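Local coordinates for NreA protein (Staphylococcus carnosus subsp. carnosus TM300, PDB 4IUH) that probably serves as the cytosolic nitrate receptor of the staphylococcal nitrate regulation system, a GAF-domain sensor of nitrate, at residues A[34-39]-A[153-158]; A[69-74]-A[106-111]; A[119-124]-A[148-153]. All coordinates share one frame; numbering follows the deposited sequence.

Contact 1. Residues A[34-39]-A[153-158]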
loop_
_atom_site.group_PDB
_atom_site.type_symbol
_atom_site.label_atom_id
_atom_site.label_comp_id
_atom_site.label_asym_id
_atom_site.label_seq_id
_atom_site.Cartn_x
_atom_site.Cartn_y
_atom_site.Cartn_z
ATOM N N GLU A 34 11.831 -7.377 1.908
ATOM C CA GLU A 34 12.971 -8.004 2.571
ATOM C C GLU A 34 14.107 -7.013 2.799
ATOM O O GLU A 34 14.631 -6.896 3.906
ATOM C CB GLU A 34 13.495 -9.178 1.738
ATOM C CG GLU A 34 12.538 -10.355 1.597
ATOM C CD GLU A 34 12.992 -11.356 0.535
ATOM O OE1 GLU A 34 14.000 -11.088 -0.162
ATOM O OE2 GLU A 34 12.340 -12.415 0.398
ATOM N N THR A 35 14.481 -6.306 1.738
ATOM C CA THR A 35 15.630 -5.415 1.775
ATOM C C THR A 35 15.388 -4.161 2.612
ATOM O O THR A 35 16.310 -3.650 3.240
ATOM C CB THR A 35 16.071 -5.003 0.356
ATOM O OG1 THR A 35 14.962 -4.409 -0.324
ATOM C CG2 THR A 35 16.550 -6.215 -0.439
ATOM N N GLU A 36 14.155 -3.659 2.624
ATOM C CA GLU A 36 13.857 -2.457 3.405
ATOM C C GLU A 36 13.482 -2.798 4.847
ATOM O O GLU A 36 13.266 -1.909 5.665
ATOM C CB GLU A 36 12.764 -1.620 2.738
ATOM C CG GLU A 36 13.086 -1.207 1.302
ATOM C CD GLU A 36 14.287 -0.282 1.206
ATOM O OE1 GLU A 36 14.412 0.617 2.068
ATOM O OE2 GLU A 36 15.111 -0.452 0.275
ATOM N N LYS A 37 13.419 -4.094 5.140
ATOM C CA LYS A 37 13.103 -4.602 6.476
ATOM C C LYS A 37 11.693 -4.242 6.946
ATOM O O LYS A 37 11.513 -3.658 8.016
ATOM C CB LYS A 37 14.143 -4.154 7.512
ATOM C CG LYS A 37 15.485 -4.874 7.425
ATOM C CD LYS A 37 16.360 -4.307 6.319
ATOM C CE LYS A 37 17.703 -5.037 6.234
ATOM N NZ LYS A 37 18.434 -4.730 4.966
ATOM N N PHE A 38 10.698 -4.595 6.139
ATOM C CA PHE A 38 9.305 -4.473 6.545
ATOM C C PHE A 38 8.704 -5.853 6.847
ATOM O O PHE A 38 9.128 -6.862 6.289
ATOM C CB PHE A 38 8.494 -3.770 5.454
ATOM C CG PHE A 38 8.612 -2.269 5.467
ATOM C CD1 PHE A 38 7.775 -1.502 6.269
ATOM C CD2 PHE A 38 9.544 -1.621 4.670
ATOM C CE1 PHE A 38 7.874 -0.121 6.282
ATOM C CE2 PHE A 38 9.645 -0.241 4.676
ATOM C CZ PHE A 38 8.804 0.509 5.485
ATOM N N ASP A 39 7.723 -5.896 7.735
ATOM C CA ASP A 39 6.995 -7.132 8.001
ATOM C C ASP A 39 5.998 -7.486 6.882
ATOM O O ASP A 39 5.669 -8.655 6.673
ATOM C CB ASP A 39 6.260 -7.032 9.343
ATOM C CG ASP A 39 7.214 -6.978 10.534
ATOM O OD1 ASP A 39 8.222 -7.723 10.532
ATOM O OD2 ASP A 39 6.960 -6.189 11.472
ATOM N N ASN A 153 10.680 4.535 -8.025
ATOM C CA ASN A 153 11.292 4.527 -9.354
ATOM C C ASN A 153 12.441 3.541 -9.557
ATOM O O ASN A 153 13.342 3.433 -8.725
ATOM C CB ASN A 153 11.744 5.940 -9.730
ATOM C CG ASN A 153 10.675 6.989 -9.464
ATOM O OD1 ASN A 153 9.845 6.838 -8.564
ATOM N ND2 ASN A 153 10.696 8.063 -10.248
ATOM N N GLN A 154 12.377 2.826 -10.679
ATOM C CA GLN A 154 13.357 1.812 -11.050
ATOM C C GLN A 154 13.505 0.735 -9.979
ATOM O O GLN A 154 14.615 0.348 -9.627
ATOM C CB GLN A 154 14.712 2.452 -11.379
ATOM N N ARG A 155 12.380 0.253 -9.463
ATOM C CA ARG A 155 12.410 -0.808 -8.468
ATOM C C ARG A 155 11.110 -1.605 -8.473
ATOM O O ARG A 155 10.992 -2.636 -7.810
ATOM C CB ARG A 155 12.685 -0.236 -7.076
ATOM C CG ARG A 155 13.411 -1.207 -6.162
ATOM C CD ARG A 155 13.830 -0.552 -4.873
ATOM N NE ARG A 155 14.157 -1.552 -3.864
ATOM C CZ ARG A 155 14.495 -1.263 -2.612
ATOM N NH1 ARG A 155 14.560 -0.000 -2.213
ATOM N NH2 ARG A 155 14.771 -2.236 -1.757
ATOM N N LEU A 156 10.141 -1.123 -9.242
ATOM C CA LEU A 156 8.849 -1.781 -9.345
ATOM C C LEU A 156 8.295 -1.594 -10.753
ATOM O O LEU A 156 7.209 -1.044 -10.939
ATOM C CB LEU A 156 7.879 -1.209 -8.301
ATOM C CG LEU A 156 6.662 -2.069 -7.970
ATOM C CD1 LEU A 156 7.096 -3.369 -7.320
ATOM C CD2 LEU A 156 5.696 -1.314 -7.079
ATOM N N GLY A 157 9.058 -2.040 -11.745
ATOM C CA GLY A 157 8.633 -1.972 -13.128
ATOM C C GLY A 157 8.554 -0.563 -13.686
ATOM O O GLY A 157 9.486 0.228 -13.547
ATOM N N SER A 158 7.427 -0.253 -14.317
ATOM C CA SER A 158 7.233 1.039 -14.963
ATOM C C SER A 158 6.623 2.072 -14.019
ATOM O O SER A 158 6.383 3.213 -14.409
ATOM C CB SER A 158 6.341 0.880 -16.199
ATOM O OG SER A 158 5.003 0.571 -15.831
#
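Arg-155 and Glu-36 face each other from opposite directions in a surface salt bridge that ties the loop 153-158 to the last turn of helix 25-36, the N-terminal helix packed against the sheet of this GAF domain. The CG of Arg-155 lies anti to the backbone N and the chain stays extended through NE, which carries the guanidinium more than half-way across the 11.7 Å between the CA atoms of Thr-35 and Arg-155. Glu-36 instead folds at its second torsion (chi2 -64°), turning its carboxylate back to the arriving guanidinium.

The grip is end-on and converges on one oxygen. NH1 of Arg-155 lies 2.6 Å from OE2 of Glu-36 and NH2 of Arg-155 lies 2.7 Å from the same OE2, so neither N-H can point straight at its acceptor and both bonds are bent. OE2 sits almost exactly in the guanidinium plane, yet the carboxylate is turned steeply, the two planes standing 71° apart. NH2 uses the anti lone pair of OE2, whereas NH1 meets that oxygen from above the carboxylate plane.

Beside the fork, Thr-35 runs past Arg-155 in the opposite direction, and OG1 of Thr-35 lies 2.6 Å from NH2 of Arg-155, at the guanidinium edge and near its plane. This hydroxyl is bonded to the carbonyl of Glu-31, one turn back in the helix, while the Glu-31 carboxylate gives NH2 of Arg-155 a second anionic partner. Phe-150 packs against both Glu-36 and Arg-155. The helix closes with a Schellman motif in which Lys-37 takes positive phi; its side chain then curls back, and NZ of Lys-37 donates to the carbonyl O of Thr-35 at 2.9 Å.

Contact 2. Residues A[69-74]-A[106-111]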
loop_
_atom_site.group_PDB
_atom_site.type_symbol
_atom_site.label_atom_id
_atom_site.label_comp_id
_atom_site.label_asym_id
_atom_site.label_seq_id
_atom_site.Cartn_x
_atom_site.Cartn_y
_atom_site.Cartn_z
ATOM N N ARG A 69 -7.238 -10.677 0.086
ATOM C CA ARG A 69 -7.753 -11.054 -1.226
ATOM C C ARG A 69 -9.233 -10.744 -1.387
ATOM O O ARG A 69 -9.703 -10.498 -2.496
ATOM C CB ARG A 69 -7.551 -12.547 -1.469
ATOM C CG ARG A 69 -6.137 -12.972 -1.812
ATOM C CD ARG A 69 -6.121 -14.471 -2.063
ATOM N NE ARG A 69 -4.816 -14.971 -2.479
ATOM C CZ ARG A 69 -4.532 -16.261 -2.627
ATOM N NH1 ARG A 69 -5.461 -17.181 -2.388
ATOM N NH2 ARG A 69 -3.316 -16.636 -3.009
ATOM N N MET A 70 -9.970 -10.787 -0.282
ATOM C CA MET A 70 -11.404 -10.554 -0.311
ATOM C C MET A 70 -11.736 -9.070 -0.369
ATOM O O MET A 70 -12.891 -8.692 -0.539
ATOM C CB MET A 70 -12.068 -11.169 0.921
ATOM C CG MET A 70 -11.925 -12.678 1.036
ATOM S SD MET A 70 -12.836 -13.330 2.461
ATOM C CE MET A 70 -12.163 -12.311 3.782
ATOM N N ILE A 71 -10.728 -8.225 -0.216
ATOM C CA ILE A 71 -10.959 -6.789 -0.210
ATOM C C ILE A 71 -11.198 -6.262 -1.621
ATOM O O ILE A 71 -10.379 -6.454 -2.521
ATOM C CB ILE A 71 -9.789 -6.037 0.448
ATOM C CG1 ILE A 71 -9.655 -6.458 1.913
ATOM C CG2 ILE A 71 -9.985 -4.533 0.339
ATOM C CD1 ILE A 71 -8.445 -5.866 2.609
ATOM N N VAL A 72 -12.345 -5.624 -1.811
ATOM C CA VAL A 72 -12.665 -4.973 -3.075
ATOM C C VAL A 72 -13.112 -3.548 -2.788
ATOM O O VAL A 72 -14.140 -3.317 -2.147
ATOM C CB VAL A 72 -13.776 -5.701 -3.847
ATOM C CG1 VAL A 72 -13.951 -5.072 -5.220
ATOM C CG2 VAL A 72 -13.459 -7.179 -3.973
ATOM N N LEU A 73 -12.324 -2.593 -3.258
ATOM C CA LEU A 73 -12.589 -1.194 -2.989
ATOM C C LEU A 73 -13.230 -0.520 -4.189
ATOM O O LEU A 73 -12.741 -0.627 -5.316
ATOM C CB LEU A 73 -11.286 -0.479 -2.626
ATOM C CG LEU A 73 -10.499 -1.080 -1.458
ATOM C CD1 LEU A 73 -9.153 -0.417 -1.332
ATOM C CD2 LEU A 73 -11.275 -0.936 -0.157
ATOM N N ARG A 74 -14.335 0.174 -3.943
ATOM C CA ARG A 74 -14.903 1.058 -4.944
ATOM C C ARG A 74 -13.926 2.229 -5.127
ATOM O O ARG A 74 -13.073 2.460 -4.274
ATOM C CB ARG A 74 -16.295 1.534 -4.501
ATOM C CG ARG A 74 -17.419 0.513 -4.723
ATOM C CD ARG A 74 -18.743 0.989 -4.114
ATOM N NE ARG A 74 -19.912 0.348 -4.724
ATOM C CZ ARG A 74 -21.163 0.804 -4.626
ATOM N NH1 ARG A 74 -21.419 1.915 -3.943
ATOM N NH2 ARG A 74 -22.163 0.157 -5.215
ATOM N N GLY A 106 -12.330 1.860 7.959
ATOM C CA GLY A 106 -12.267 2.229 6.563
ATOM C C GLY A 106 -11.042 1.697 5.834
ATOM O O GLY A 106 -10.981 1.778 4.610
ATOM N N TYR A 107 -10.067 1.168 6.574
ATOM C CA TYR A 107 -8.861 0.588 5.971
ATOM C C TYR A 107 -8.725 -0.886 6.347
ATOM O O TYR A 107 -7.867 -1.238 7.160
ATOM C CB TYR A 107 -7.600 1.309 6.456
ATOM C CG TYR A 107 -7.543 2.803 6.215
ATOM C CD1 TYR A 107 -8.214 3.394 5.154
ATOM C CD2 TYR A 107 -6.796 3.619 7.052
ATOM C CE1 TYR A 107 -8.149 4.762 4.938
ATOM C CE2 TYR A 107 -6.719 4.984 6.848
ATOM C CZ TYR A 107 -7.396 5.551 5.793
ATOM O OH TYR A 107 -7.319 6.914 5.601
ATOM N N PRO A 108 -9.556 -1.756 5.753
ATOM C CA PRO A 108 -9.627 -3.167 6.164
ATOM C C PRO A 108 -8.306 -3.965 6.108
ATOM O O PRO A 108 -8.160 -4.911 6.884
ATOM C CB PRO A 108 -10.667 -3.761 5.202
ATOM C CG PRO A 108 -10.689 -2.823 4.035
ATOM C CD PRO A 108 -10.454 -1.470 4.622
ATOM N N ILE A 109 -7.364 -3.612 5.235
ATOM C CA ILE A 109 -6.110 -4.370 5.197
ATOM C C ILE A 109 -5.282 -4.108 6.457
ATOM O O ILE A 109 -4.512 -4.966 6.892
ATOM C CB ILE A 109 -5.271 -4.098 3.920
ATOM C CG1 ILE A 109 -4.270 -5.238 3.685
ATOM C CG2 ILE A 109 -4.578 -2.742 3.996
ATOM C CD1 ILE A 109 -3.576 -5.183 2.346
ATOM N N VAL A 110 -5.474 -2.930 7.050
ATOM C CA VAL A 110 -4.789 -2.555 8.281
ATOM C C VAL A 110 -5.193 -3.482 9.425
ATOM O O VAL A 110 -4.361 -3.886 10.242
ATOM C CB VAL A 110 -5.083 -1.083 8.658
ATOM C CG1 VAL A 110 -4.607 -0.777 10.064
ATOM C CG2 VAL A 110 -4.432 -0.147 7.667
ATOM N N LEU A 111 -6.475 -3.833 9.464
ATOM C CA LEU A 111 -6.998 -4.729 10.490
ATOM C C LEU A 111 -6.710 -6.200 10.175
ATOM O O LEU A 111 -6.325 -6.966 11.056
ATOM C CB LEU A 111 -8.502 -4.507 10.676
ATOM C CG LEU A 111 -8.902 -3.136 11.230
ATOM C CD1 LEU A 111 -10.418 -2.987 11.316
ATOM C CD2 LEU A 111 -8.265 -2.897 12.592
#
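Ile-71 lays the end of its side chain over the start of helix 108-112, its CD1 methyl reaching the seam between Pro-108 and Ile-109. The closest approach is to backbone: CD1 of Ile-71 is 3.6 Å from N of Ile-109, and it lies 3.9 Å from CB of Ile-109. The Pro-108 ring supplies the rest of the contact, with its CB 4.0 Å from CD1 of Ile-71. CG of Pro-108 is touched by both branch ends, lying 4.1 Å from CG2 of Ile-71, and the two side chains meet at a slant.

What carries the methyl this far is the extended branch of Ile-71 (chi2 175°), which runs out from the loop that follows strand 54-61. No hydrogen bond joins the segments; the side chains meet only through carbon. Trp-57 on strand 54-61 touches both Ile-71 and Ile-109, and so joins this small cluster to the sheet. Partly buried, the contact fastens the loop between strand 54-61 and helix 78-86 to the short helix leading into strand 115-125, both being elements of the loop-and-helix layer that GAF domains carry on one side of their antiparallel sheet.

Contact 3. Residues A[119-124]-A[148-153]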
loop_
_atom_site.group_PDB
_atom_site.type_symbol
_atom_site.label_atom_id
_atom_site.label_comp_id
_atom_site.label_asym_id
_atom_site.label_seq_id
_atom_site.Cartn_x
_atom_site.Cartn_y
_atom_site.Cartn_z
ATOM N N VAL A 119 3.538 2.835 5.593
ATOM C CA VAL A 119 3.714 3.859 4.574
ATOM C C VAL A 119 2.983 3.392 3.320
ATOM O O VAL A 119 3.176 2.269 2.856
ATOM C CB VAL A 119 5.201 4.072 4.205
ATOM C CG1 VAL A 119 5.333 5.150 3.135
ATOM C CG2 VAL A 119 6.017 4.442 5.428
ATOM N N ALA A 120 2.132 4.253 2.782
ATOM C CA ALA A 120 1.402 3.944 1.565
ATOM C C ALA A 120 1.859 4.923 0.500
ATOM O O ALA A 120 1.799 6.128 0.703
ATOM C CB ALA A 120 -0.098 4.064 1.802
ATOM N N ILE A 121 2.322 4.408 -0.633
ATOM C CA ILE A 121 2.894 5.268 -1.664
ATOM C C ILE A 121 2.155 5.169 -2.994
ATOM O O ILE A 121 1.970 4.075 -3.525
ATOM C CB ILE A 121 4.384 4.958 -1.879
ATOM C CG1 ILE A 121 5.158 5.197 -0.582
ATOM C CG2 ILE A 121 4.956 5.816 -2.983
ATOM C CD1 ILE A 121 6.535 4.584 -0.590
ATOM N N PRO A 122 1.741 6.321 -3.540
ATOM C CA PRO A 122 1.066 6.364 -4.841
ATOM C C PRO A 122 1.949 5.824 -5.945
ATOM O O PRO A 122 3.115 6.212 -6.046
ATOM C CB PRO A 122 0.799 7.859 -5.055
ATOM C CG PRO A 122 1.782 8.555 -4.166
ATOM C CD PRO A 122 1.927 7.664 -2.970
ATOM N N LEU A 123 1.396 4.911 -6.739
ATOM C CA LEU A 123 2.078 4.378 -7.901
ATOM C C LEU A 123 1.599 5.105 -9.153
ATOM O O LEU A 123 0.411 5.076 -9.484
ATOM C CB LEU A 123 1.799 2.884 -8.041
ATOM C CG LEU A 123 2.239 1.974 -6.895
ATOM C CD1 LEU A 123 1.892 0.527 -7.216
ATOM C CD2 LEU A 123 3.739 2.136 -6.611
ATOM N N TRP A 124 2.528 5.748 -9.850
ATOM C CA TRP A 124 2.200 6.475 -11.067
ATOM C C TRP A 124 2.587 5.694 -12.310
ATOM O O TRP A 124 3.646 5.071 -12.364
ATOM C CB TRP A 124 2.891 7.834 -11.082
ATOM C CG TRP A 124 2.348 8.792 -10.075
ATOM C CD1 TRP A 124 2.421 8.685 -8.717
ATOM C CD2 TRP A 124 1.656 10.015 -10.344
ATOM N NE1 TRP A 124 1.814 9.762 -8.124
ATOM C CE2 TRP A 124 1.336 10.595 -9.101
ATOM C CE3 TRP A 124 1.274 10.676 -11.515
ATOM C CZ2 TRP A 124 0.657 11.805 -8.996
ATOM C CZ3 TRP A 124 0.594 11.875 -11.410
ATOM C CH2 TRP A 124 0.291 12.427 -10.161
ATOM N N THR A 148 10.152 7.233 4.732
ATOM C CA THR A 148 9.166 8.235 4.370
ATOM C C THR A 148 9.548 8.905 3.051
ATOM O O THR A 148 8.691 9.337 2.290
ATOM C CB THR A 148 9.043 9.300 5.471
ATOM O OG1 THR A 148 10.218 10.122 5.487
ATOM C CG2 THR A 148 8.865 8.633 6.833
ATOM N N THR A 149 10.849 8.980 2.793
ATOM C CA THR A 149 11.387 9.592 1.587
ATOM C C THR A 149 11.700 8.486 0.556
ATOM O O THR A 149 12.345 8.716 -0.478
ATOM C CB THR A 149 12.641 10.431 1.948
ATOM O OG1 THR A 149 12.740 11.580 1.096
ATOM C CG2 THR A 149 13.927 9.592 1.894
ATOM N N PHE A 150 11.212 7.286 0.853
ATOM C CA PHE A 150 11.426 6.090 0.032
ATOM C C PHE A 150 11.001 6.274 -1.432
ATOM O O PHE A 150 9.951 6.852 -1.709
ATOM C CB PHE A 150 10.680 4.903 0.661
ATOM C CG PHE A 150 10.782 3.629 -0.131
ATOM C CD1 PHE A 150 11.866 2.783 0.033
ATOM C CD2 PHE A 150 9.795 3.278 -1.033
ATOM C CE1 PHE A 150 11.969 1.615 -0.697
ATOM C CE2 PHE A 150 9.890 2.116 -1.767
ATOM C CZ PHE A 150 10.979 1.279 -1.595
ATOM N N ARG A 151 11.819 5.771 -2.358
ATOM C CA ARG A 151 11.559 5.924 -3.789
ATOM C C ARG A 151 11.095 4.638 -4.474
ATOM O O ARG A 151 11.686 3.574 -4.293
ATOM C CB ARG A 151 12.797 6.450 -4.523
ATOM C CG ARG A 151 13.340 7.766 -4.002
ATOM C CD ARG A 151 12.284 8.856 -4.019
ATOM N NE ARG A 151 11.566 8.938 -5.291
ATOM C CZ ARG A 151 12.029 9.551 -6.381
ATOM N NH1 ARG A 151 13.221 10.138 -6.370
ATOM N NH2 ARG A 151 11.298 9.571 -7.490
ATOM N N ILE A 152 10.046 4.764 -5.283
ATOM C CA ILE A 152 9.540 3.662 -6.089
ATOM C C ILE A 152 10.415 3.440 -7.314
ATOM O O ILE A 152 10.833 2.318 -7.596
ATOM C CB ILE A 152 8.118 3.960 -6.605
ATOM C CG1 ILE A 152 7.136 4.056 -5.447
ATOM C CG2 ILE A 152 7.661 2.880 -7.566
ATOM C CD1 ILE A 152 6.946 2.762 -4.748
ATOM N N ASN A 153 10.680 4.535 -8.025
ATOM C CA ASN A 153 11.292 4.527 -9.354
ATOM C C ASN A 153 12.441 3.541 -9.557
ATOM O O ASN A 153 13.342 3.433 -8.725
ATOM C CB ASN A 153 11.744 5.940 -9.730
ATOM C CG ASN A 153 10.675 6.989 -9.464
ATOM O OD1 ASN A 153 9.845 6.838 -8.564
ATOM N ND2 ASN A 153 10.696 8.063 -10.248
#
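The Phe-150 ring meets Ile-121 by its edge: CD1 of Ile-121 lies near the ring plane, 3.5 Å from CD2 of Phe-150, and the two side chains cross at about a right angle. Holding CG anti to the backbone N (chi1 178°) sends the phenyl group from its loop toward the strand. Beyond the two segments, Leu-135 of strand 128-138 and Ile-32 of helix 25-36 also touch this ring, which thereby fills a joint between helix and sheet.

Two residues farther along the loop, Ile-152 enters alongside Ile-121. They slide past each other in opposite directions, with CG2 of Ile-121 at 3.7 Å from CG1 of Ile-152. The tip of Ile-152 then goes on to Leu-123, whose CD2 is 3.8 Å from CD1 of Ile-152, this time in a nearly perpendicular crossing. Ile-152 thus touches both Ile-121 and Leu-123, two residues apart on one strand. Leu-133 of the neighbouring strand touches both Leu-123 and Ile-152.

All four side chains are buried, and no hydrogen bond passes between the segments. The loop is secured at its polar atoms instead: Arg-89 donates to the carbonyls of Thr-148 and Phe-150, and OD1 of Asp-161 accepts from the backbone N-H of Ile-152 while also forming a salt bridge with NE of Arg-151. Here an irregular segment after the last strand packs its inward residues on one face of strand 115-125, closing the hydrophobic core between the antiparallel sheet and the N-terminal helix of the GAF fold.

Contacts 1 and 3 adjoin, their centres about 9 Å apart, and together dress one side of the sheet. They share Asn-153, and they touch through the Phe-150 ring. Going outward, chemistry changes from fully buried aliphatic and aromatic packing on strand 115-125 to a charged bridge at the surface of helix 25-36. Contact 2 lies on the opposite side of the chain's centre, about 22 Å from the centre of contact 1, and is partly buried and apolar. It touches neither of the others, although helix 108-112 leads along the chain into the strand that contact 3 uses.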